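D-psicose 3-epimerase (Agrobacterium tumefaciens, PDB 2HK0) probably interconverts non-phosphorylated ketohexoses, D-psicose and D-fructose, by metal-dependent epimerisation at C3 within a TIM barrel. Local coordinates at residues 104-109 / 154-159; 111-116 / 122-127; 200-205 / 216-221. All blocks are in the same frame, centred on the assembly; numbering follows the deposited sequence.

Contact 1. Residues 104-109 / 154-159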
loop_
_atom_site.group_PDB
_atom_site.type_symbol
_atom_site.label_atom_id
_atom_site.label_comp_id
_atom_site.label_asym_id
_atom_site.label_seq_id
_atom_site.Cartn_x
_atom_site.Cartn_y
_atom_site.Cartn_z
ATOM N N ALA A 104 44.023 -11.385 -9.146
ATOM C CA ALA A 104 44.184 -10.723 -7.858
ATOM C C ALA A 104 42.870 -10.802 -7.071
ATOM O O ALA A 104 42.873 -10.919 -5.843
ATOM C CB ALA A 104 44.606 -9.269 -8.059
ATOM N N GLY A 105 41.746 -10.742 -7.777
ATOM C CA GLY A 105 40.458 -10.832 -7.103
ATOM C C GLY A 105 40.293 -12.214 -6.493
ATOM O O GLY A 105 39.849 -12.357 -5.354
ATOM N N LYS A 106 40.656 -13.243 -7.255
ATOM C CA LYS A 106 40.543 -14.612 -6.766
ATOM C C LYS A 106 41.441 -14.807 -5.547
ATOM O O LYS A 106 41.035 -15.446 -4.560
ATOM C CB LYS A 106 40.918 -15.606 -7.859
ATOM C CG LYS A 106 40.848 -17.050 -7.400
ATOM C CD LYS A 106 41.159 -18.006 -8.526
ATOM C CE LYS A 106 40.931 -19.441 -8.087
ATOM N NZ LYS A 106 41.274 -20.385 -9.176
ATOM N N ALA A 107 42.652 -14.253 -5.606
ATOM C CA ALA A 107 43.590 -14.349 -4.489
ATOM C C ALA A 107 43.022 -13.598 -3.292
ATOM O O ALA A 107 43.130 -14.061 -2.162
ATOM C CB ALA A 107 44.945 -13.769 -4.871
ATOM N N PHE A 108 42.431 -12.430 -3.539
ATOM C CA PHE A 108 41.818 -11.630 -2.475
ATOM C C PHE A 108 40.666 -12.397 -1.791
ATOM O O PHE A 108 40.524 -12.375 -0.570
ATOM C CB PHE A 108 41.287 -10.311 -3.050
ATOM C CG PHE A 108 40.241 -9.644 -2.189
ATOM C CD1 PHE A 108 40.588 -9.019 -0.992
ATOM C CD2 PHE A 108 38.903 -9.641 -2.582
ATOM C CE1 PHE A 108 39.612 -8.393 -0.201
ATOM C CE2 PHE A 108 37.924 -9.022 -1.800
ATOM C CZ PHE A 108 38.282 -8.395 -0.606
ATOM N N PHE A 109 39.828 -13.059 -2.576
ATOM C CA PHE A 109 38.728 -13.806 -1.994
ATOM C C PHE A 109 39.201 -14.975 -1.142
ATOM O O PHE A 109 38.704 -15.183 -0.036
ATOM C CB PHE A 109 37.777 -14.317 -3.079
ATOM C CG PHE A 109 36.656 -13.371 -3.391
ATOM C CD1 PHE A 109 36.774 -12.432 -4.417
ATOM C CD2 PHE A 109 35.482 -13.403 -2.645
ATOM C CE1 PHE A 109 35.732 -11.541 -4.697
ATOM C CE2 PHE A 109 34.430 -12.515 -2.918
ATOM C CZ PHE A 109 34.556 -11.585 -3.943
ATOM N N ASN A 154 32.121 -19.136 -9.803
ATOM C CA ASN A 154 32.189 -20.582 -9.909
ATOM C C ASN A 154 33.576 -21.038 -9.400
ATOM O O ASN A 154 33.685 -21.999 -8.647
ATOM C CB ASN A 154 31.998 -20.984 -11.381
ATOM C CG ASN A 154 32.138 -22.472 -11.609
ATOM O OD1 ASN A 154 31.154 -23.215 -11.609
ATOM N ND2 ASN A 154 33.364 -22.916 -11.793
ATOM N N GLY A 155 34.613 -20.308 -9.796
ATOM C CA GLY A 155 35.980 -20.639 -9.414
ATOM C C GLY A 155 36.421 -20.482 -7.968
ATOM O O GLY A 155 37.500 -20.964 -7.610
ATOM N N ILE A 156 35.650 -19.787 -7.129
ATOM C CA ILE A 156 36.037 -19.662 -5.723
ATOM C C ILE A 156 35.032 -20.399 -4.842
ATOM O O ILE A 156 35.235 -20.537 -3.627
ATOM C CB ILE A 156 36.089 -18.173 -5.235
ATOM C CG1 ILE A 156 34.764 -17.462 -5.542
ATOM C CG2 ILE A 156 37.246 -17.439 -5.887
ATOM C CD1 ILE A 156 34.565 -16.187 -4.731
ATOM N N ALA A 157 33.953 -20.888 -5.451
ATOM C CA ALA A 157 32.902 -21.564 -4.695
ATOM C C ALA A 157 33.353 -22.763 -3.871
ATOM O O ALA A 157 32.967 -22.899 -2.699
ATOM C CB ALA A 157 31.765 -21.979 -5.630
ATOM N N ASP A 158 34.148 -23.644 -4.476
ATOM C CA ASP A 158 34.605 -24.831 -3.765
ATOM C C ASP A 158 35.474 -24.454 -2.567
ATOM O O ASP A 158 35.389 -25.080 -1.512
ATOM C CB ASP A 158 35.378 -25.763 -4.708
ATOM C CG ASP A 158 34.481 -26.426 -5.763
ATOM O OD1 ASP A 158 33.234 -26.404 -5.623
ATOM O OD2 ASP A 158 35.035 -26.993 -6.733
ATOM N N PHE A 159 36.313 -23.432 -2.733
ATOM C CA PHE A 159 37.176 -22.990 -1.643
ATOM C C PHE A 159 36.294 -22.545 -0.474
ATOM O O PHE A 159 36.529 -22.922 0.669
ATOM C CB PHE A 159 38.082 -21.843 -2.125
ATOM C CG PHE A 159 39.166 -21.467 -1.151
ATOM C CD1 PHE A 159 38.909 -20.587 -0.108
ATOM C CD2 PHE A 159 40.452 -21.995 -1.287
ATOM C CE1 PHE A 159 39.916 -20.226 0.794
ATOM C CE2 PHE A 159 41.468 -21.647 -0.394
ATOM C CZ PHE A 159 41.196 -20.755 0.653
#
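The F109 ring carries I156 CD1 over one of its faces, while the carbonyl oxygen G105 O lies at the ring edge, in its plane. The pair belongs to the outer layer of the TIM barrel, where helices 99-118 and 142-162 run side by side. Their axes in these segments approach to 10.5 Å with a signed crossing angle of -20°, so the two run nearly parallel.

The evidence for a CH-pi contact is direct: I156 CD1 stands 4.0 Å from the centroid of the F109 ring and 28° off its normal. It sits over the CG-CD2 side of the ring rather than over the middle, since I156 CD1 and F109 CD2 are 3.6 Å apart. With CG1 set between the backbone N and the carbonyl carbon (chi1 53°), I156 can send CD1 to the ring while its other branch, CG2, faces K106. The F109 side chain also packs on P88 and L94 in loops; F109 and I156 are both buried.

Towards the surface, the extended chain of K106 slides past I156 in the opposite direction. K106 CG passes I156 CG2 at 3.9 Å, an aliphatic contact. Further along that chain, K106 CE comes nearest to G155 O, at 3.8 Å, with K106 NZ slightly farther from G155 O at 4.1 Å.

Contact 2. Residues 111-116 / 122-127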
loop_
_atom_site.group_PDB
_atom_site.type_symbol
_atom_site.label_atom_id
_atom_site.label_comp_id
_atom_site.label_asym_id
_atom_site.label_seq_id
_atom_site.Cartn_x
_atom_site.Cartn_y
_atom_site.Cartn_z
ATOM N N ARG A 111 41.992 -15.388 0.464
ATOM C CA ARG A 111 42.561 -14.880 1.712
ATOM C C ARG A 111 41.464 -14.426 2.686
ATOM O O ARG A 111 41.463 -14.779 3.874
ATOM C CB ARG A 111 43.492 -13.704 1.406
ATOM C CG ARG A 111 44.075 -13.037 2.634
ATOM C CD ARG A 111 44.737 -11.729 2.246
ATOM N NE ARG A 111 45.505 -11.147 3.340
ATOM C CZ ARG A 111 45.915 -9.882 3.357
ATOM N NH1 ARG A 111 45.617 -9.082 2.340
ATOM N NH2 ARG A 111 46.632 -9.420 4.377
ATOM N N THR A 112 40.526 -13.634 2.176
ATOM C CA THR A 112 39.439 -13.126 3.000
ATOM C C THR A 112 38.584 -14.268 3.535
ATOM O O THR A 112 38.239 -14.294 4.707
ATOM C CB THR A 112 38.555 -12.157 2.186
ATOM O OG1 THR A 112 39.371 -11.102 1.668
ATOM C CG2 THR A 112 37.483 -11.551 3.048
ATOM N N LEU A 113 38.243 -15.216 2.672
ATOM C CA LEU A 113 37.424 -16.359 3.076
ATOM C C LEU A 113 38.101 -17.173 4.194
ATOM O O LEU A 113 37.439 -17.628 5.131
ATOM C CB LEU A 113 37.162 -17.253 1.854
ATOM C CG LEU A 113 35.824 -17.326 1.099
ATOM C CD1 LEU A 113 34.948 -16.140 1.374
ATOM C CD2 LEU A 113 36.104 -17.471 -0.399
ATOM N N SER A 114 39.420 -17.363 4.095
ATOM C CA SER A 114 40.145 -18.106 5.124
ATOM C C SER A 114 40.056 -17.359 6.454
ATOM O O SER A 114 39.842 -17.961 7.507
ATOM C CB SER A 114 41.619 -18.276 4.737
ATOM O OG SER A 114 41.739 -19.048 3.550
ATOM N N ASN A 115 40.223 -16.045 6.408
ATOM C CA ASN A 115 40.155 -15.249 7.627
ATOM C C ASN A 115 38.733 -15.250 8.194
ATOM O O ASN A 115 38.540 -15.354 9.404
ATOM C CB ASN A 115 40.634 -13.825 7.351
ATOM C CG ASN A 115 42.135 -13.759 7.107
ATOM O OD1 ASN A 115 42.895 -14.523 7.697
ATOM N ND2 ASN A 115 42.565 -12.846 6.247
ATOM N N VAL A 116 37.749 -15.158 7.301
ATOM C CA VAL A 116 36.335 -15.159 7.667
ATOM C C VAL A 116 35.982 -16.427 8.453
ATOM O O VAL A 116 35.226 -16.386 9.433
ATOM C CB VAL A 116 35.487 -15.059 6.377
ATOM C CG1 VAL A 116 34.157 -15.723 6.555
ATOM C CG2 VAL A 116 35.335 -13.571 5.981
ATOM N N HIS A 122 29.807 -17.953 8.461
ATOM C CA HIS A 122 29.417 -18.872 7.395
ATOM C C HIS A 122 28.617 -18.249 6.249
ATOM O O HIS A 122 28.301 -18.918 5.256
ATOM C CB HIS A 122 28.642 -20.041 8.016
ATOM C CG HIS A 122 29.499 -20.924 8.864
ATOM N ND1 HIS A 122 30.144 -22.033 8.362
ATOM C CD2 HIS A 122 29.907 -20.800 10.151
ATOM C CE1 HIS A 122 30.919 -22.549 9.301
ATOM N NE2 HIS A 122 30.793 -21.818 10.394
ATOM N N THR A 123 28.290 -16.970 6.386
ATOM C CA THR A 123 27.533 -16.257 5.358
ATOM C C THR A 123 28.297 -15.008 4.938
ATOM O O THR A 123 28.623 -14.154 5.767
ATOM C CB THR A 123 26.127 -15.851 5.873
ATOM O OG1 THR A 123 25.363 -17.033 6.140
ATOM C CG2 THR A 123 25.377 -15.011 4.847
ATOM N N ILE A 124 28.590 -14.927 3.647
ATOM C CA ILE A 124 29.311 -13.811 3.046
ATOM C C ILE A 124 28.407 -13.257 1.955
ATOM O O ILE A 124 27.907 -14.020 1.116
ATOM C CB ILE A 124 30.626 -14.309 2.399
ATOM C CG1 ILE A 124 31.616 -14.699 3.493
ATOM C CG2 ILE A 124 31.194 -13.265 1.464
ATOM C CD1 ILE A 124 31.976 -13.572 4.435
ATOM N N GLY A 125 28.192 -11.945 1.952
ATOM C CA GLY A 125 27.323 -11.361 0.943
ATOM C C GLY A 125 27.826 -10.067 0.336
ATOM O O GLY A 125 28.786 -9.465 0.821
ATOM N N GLY A 126 27.170 -9.622 -0.728
ATOM C CA GLY A 126 27.593 -8.389 -1.367
ATOM C C GLY A 126 27.679 -8.564 -2.870
ATOM O O GLY A 126 27.293 -9.603 -3.401
ATOM N N ALA A 127 28.193 -7.555 -3.559
ATOM C CA ALA A 127 28.311 -7.615 -5.014
ATOM C C ALA A 127 29.567 -8.410 -5.376
ATOM O O ALA A 127 30.467 -7.893 -6.043
ATOM C CB ALA A 127 28.382 -6.196 -5.567
#
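In the beta-alpha-beta unit formed by strand 81-85, helix 99-118 and strand 123-126, V116 and L113 of the helix meet I124 of the strand that follows it. V116 and I124 reach toward each other and touch tip to tip. I124 CD1 lies 3.7 Å from V116 CG1 and equally 3.7 Å from V116 CG2, so the methyl end fits into the fork of the valine. The valine sets up this fork by placing CG1 anti to its backbone N (chi1 151°) and CG2 beside that N.

L113 adds a looser contact one helical turn back. Its side chain starts off across the direction of the strand, yet its end comes nearer, with L113 CD1 4.2 Å from I124 CG1. L113 chi1, -105°, lies away from a staggered value. I165 packs on both V116 and I124, and L113 also touches A160 of helix 142-162.

The strand also pairs with its neighbours, through backbone hydrogen bonds of I124 with N166 and C168, and of T123 and G125 with A84. Polar groups of the helix, T112 OG1 and N115 ND2, bond instead to N61. Carbon alone meets carbon here, so the buried interface depends on shape and hydrophobic burial, without directional bonds.

Contact 3. Residues 200-205 / 216-221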
loop_
_atom_site.group_PDB
_atom_site.type_symbol
_atom_site.label_atom_id
_atom_site.label_comp_id
_atom_site.label_asym_id
_atom_site.label_seq_id
_atom_site.Cartn_x
_atom_site.Cartn_y
_atom_site.Cartn_z
ATOM N N VAL A 200 21.326 -16.277 -3.836
ATOM C CA VAL A 200 20.909 -14.944 -4.226
ATOM C C VAL A 200 20.691 -14.139 -2.956
ATOM O O VAL A 200 20.279 -14.685 -1.927
ATOM C CB VAL A 200 19.581 -14.963 -5.029
ATOM C CG1 VAL A 200 19.116 -13.539 -5.302
ATOM C CG2 VAL A 200 19.793 -15.683 -6.364
HETATM N N MSE A 201 20.966 -12.842 -3.033
HETATM C CA MSE A 201 20.778 -11.951 -1.886
HETATM C C MSE A 201 19.964 -10.732 -2.307
HETATM O O MSE A 201 20.285 -10.078 -3.308
HETATM C CB MSE A 201 22.137 -11.512 -1.363
HETATM C CG MSE A 201 22.075 -10.489 -0.295
HETATM SE SE MSE A 201 23.860 -10.035 0.289
HETATM C CE MSE A 201 23.407 -8.407 1.274
ATOM N N LEU A 202 18.908 -10.430 -1.556
ATOM C CA LEU A 202 18.046 -9.284 -1.865
ATOM C C LEU A 202 18.120 -8.224 -0.765
ATOM O O LEU A 202 18.390 -8.529 0.398
ATOM C CB LEU A 202 16.590 -9.742 -2.053
ATOM C CG LEU A 202 16.381 -10.775 -3.167
ATOM C CD1 LEU A 202 14.895 -11.164 -3.264
ATOM C CD2 LEU A 202 16.886 -10.195 -4.493
ATOM N N ASP A 203 17.826 -6.984 -1.139
ATOM C CA ASP A 203 17.919 -5.850 -0.219
ATOM C C ASP A 203 16.712 -4.929 -0.494
ATOM O O ASP A 203 16.528 -4.475 -1.625
ATOM C CB ASP A 203 19.249 -5.158 -0.515
ATOM C CG ASP A 203 19.518 -3.965 0.368
ATOM O OD1 ASP A 203 18.560 -3.235 0.703
ATOM O OD2 ASP A 203 20.703 -3.742 0.694
ATOM N N THR A 204 15.893 -4.655 0.526
ATOM C CA THR A 204 14.714 -3.830 0.311
ATOM C C THR A 204 14.990 -2.481 -0.323
ATOM O O THR A 204 14.188 -2.008 -1.115
ATOM C CB THR A 204 13.887 -3.630 1.598
ATOM O OG1 THR A 204 14.705 -3.067 2.633
ATOM C CG2 THR A 204 13.317 -4.965 2.047
ATOM N N PHE A 205 16.121 -1.873 -0.003
ATOM C CA PHE A 205 16.469 -0.583 -0.590
ATOM C C PHE A 205 16.597 -0.686 -2.120
ATOM O O PHE A 205 16.120 0.194 -2.860
ATOM C CB PHE A 205 17.790 -0.065 0.008
ATOM C CG PHE A 205 18.343 1.176 -0.684
ATOM C CD1 PHE A 205 17.701 2.409 -0.570
ATOM C CD2 PHE A 205 19.504 1.097 -1.450
ATOM C CE1 PHE A 205 18.211 3.556 -1.215
ATOM C CE2 PHE A 205 20.027 2.239 -2.101
ATOM C CZ PHE A 205 19.374 3.466 -1.978
ATOM N N ASP A 216 6.777 -10.850 -5.145
ATOM C CA ASP A 216 7.141 -11.649 -6.307
ATOM C C ASP A 216 8.641 -11.856 -6.408
ATOM O O ASP A 216 9.080 -12.938 -6.782
ATOM C CB ASP A 216 6.647 -11.010 -7.610
ATOM C CG ASP A 216 5.173 -11.301 -7.889
ATOM O OD1 ASP A 216 4.543 -12.085 -7.137
ATOM O OD2 ASP A 216 4.644 -10.748 -8.880
ATOM N N ALA A 217 9.423 -10.825 -6.074
ATOM C CA ALA A 217 10.878 -10.930 -6.164
ATOM C C ALA A 217 11.394 -11.959 -5.142
ATOM O O ALA A 217 12.302 -12.758 -5.424
ATOM C CB ALA A 217 11.520 -9.557 -5.917
ATOM N N ILE A 218 10.791 -11.953 -3.961
ATOM C CA ILE A 218 11.196 -12.869 -2.897
ATOM C C ILE A 218 10.840 -14.302 -3.256
ATOM O O ILE A 218 11.634 -15.221 -3.065
ATOM C CB ILE A 218 10.534 -12.461 -1.572
ATOM C CG1 ILE A 218 11.193 -11.169 -1.084
ATOM C CG2 ILE A 218 10.655 -13.584 -0.537
ATOM C CD1 ILE A 218 10.505 -10.505 0.104
ATOM N N ARG A 219 9.647 -14.489 -3.804
ATOM C CA ARG A 219 9.225 -15.814 -4.200
ATOM C C ARG A 219 10.080 -16.297 -5.372
ATOM O O ARG A 219 10.367 -17.485 -5.481
ATOM C CB ARG A 219 7.755 -15.789 -4.597
ATOM C CG ARG A 219 6.897 -16.661 -3.734
ATOM C CD ARG A 219 5.805 -15.877 -3.071
ATOM N NE ARG A 219 5.262 -14.859 -3.957
ATOM C CZ ARG A 219 4.511 -13.855 -3.531
ATOM N NH1 ARG A 219 4.219 -13.765 -2.241
ATOM N NH2 ARG A 219 4.104 -12.924 -4.385
ATOM N N THR A 220 10.472 -15.373 -6.252
ATOM C CA THR A 220 11.308 -15.725 -7.397
ATOM C C THR A 220 12.638 -16.253 -6.872
ATOM O O THR A 220 13.161 -17.253 -7.362
ATOM C CB THR A 220 11.548 -14.500 -8.306
ATOM O OG1 THR A 220 10.338 -14.185 -8.997
ATOM C CG2 THR A 220 12.633 -14.779 -9.320
ATOM N N ALA A 221 13.185 -15.586 -5.863
ATOM C CA ALA A 221 14.451 -16.030 -5.274
ATOM C C ALA A 221 14.225 -17.406 -4.670
ATOM O O ALA A 221 15.069 -18.299 -4.782
ATOM C CB ALA A 221 14.907 -15.051 -4.186
#
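L202 CD1 is the single strand atom on which the tight part of this contact converges, and helix 216-221 receives it across its inner surface. L202 CD1 lies 3.7 Å from A217 O. The same L202 CD1 is 4.0 Å from A221 CB. I218 CG1 is a little farther from L202 CD1, at 4.3 Å, so the methyl rests on one turn of the helix. That turn is closed by the backbone bond from A221 N to A217 O, so the oxygen touched by the methyl already has its helical partner. The side chain of L202 gets there with CG anti to its carbonyl carbon (chi1 -59°). A221 presents only its CB to the methyl, while the I218 side chain packs on I248, A251 and L252 of helix 245-254, and A183 packs on both L202 and A217.

The outer side of the helix is looser and polar. R219 points away from the strand, and R219 NH2 makes a salt bridge with D216 OD1 at 2.9 Å (N-H...O angle 149°), the oxygen lying nearly in the guanidinium plane. A second acid, D254, binds R219 NH1, which probably offsets the nearby R219 of a second subunit.

At the strand's C-terminal end, D203 is the N-cap of helix 204-210: its OD1 accepts from F205 N at 2.9 Å. D203 OD2 lies close to carboxylates of E170 and E264, a cluster consistent with a metal site. Strand and helix axes run at 166°, the near-antiparallel beta-alpha packing of a TIM barrel.

In the fold
From the N terminus, helix 99-118 opens two contacts. Contact 2 closes first, after a short turn, when strand 123-126 packs against the helix. Contact 1 closes later, when helix 142-162 arrives alongside, so the shorter loop of contact 2 lies within the longer one. Contact 3 opens and closes afterwards, in series with both, between strand 198-203 and helix 214-221. Contacts 1 and 2 meet where F159 CZ approaches S114 OG at 3.4 Å. Contacts 2 and 3 meet inside the barrel, the selenium (SE) of selenomethionine M201 lying 3.5 Å from G126 N. Contact 1 therefore joins helix to helix, while contacts 2 and 3 join helices to the parallel barrel.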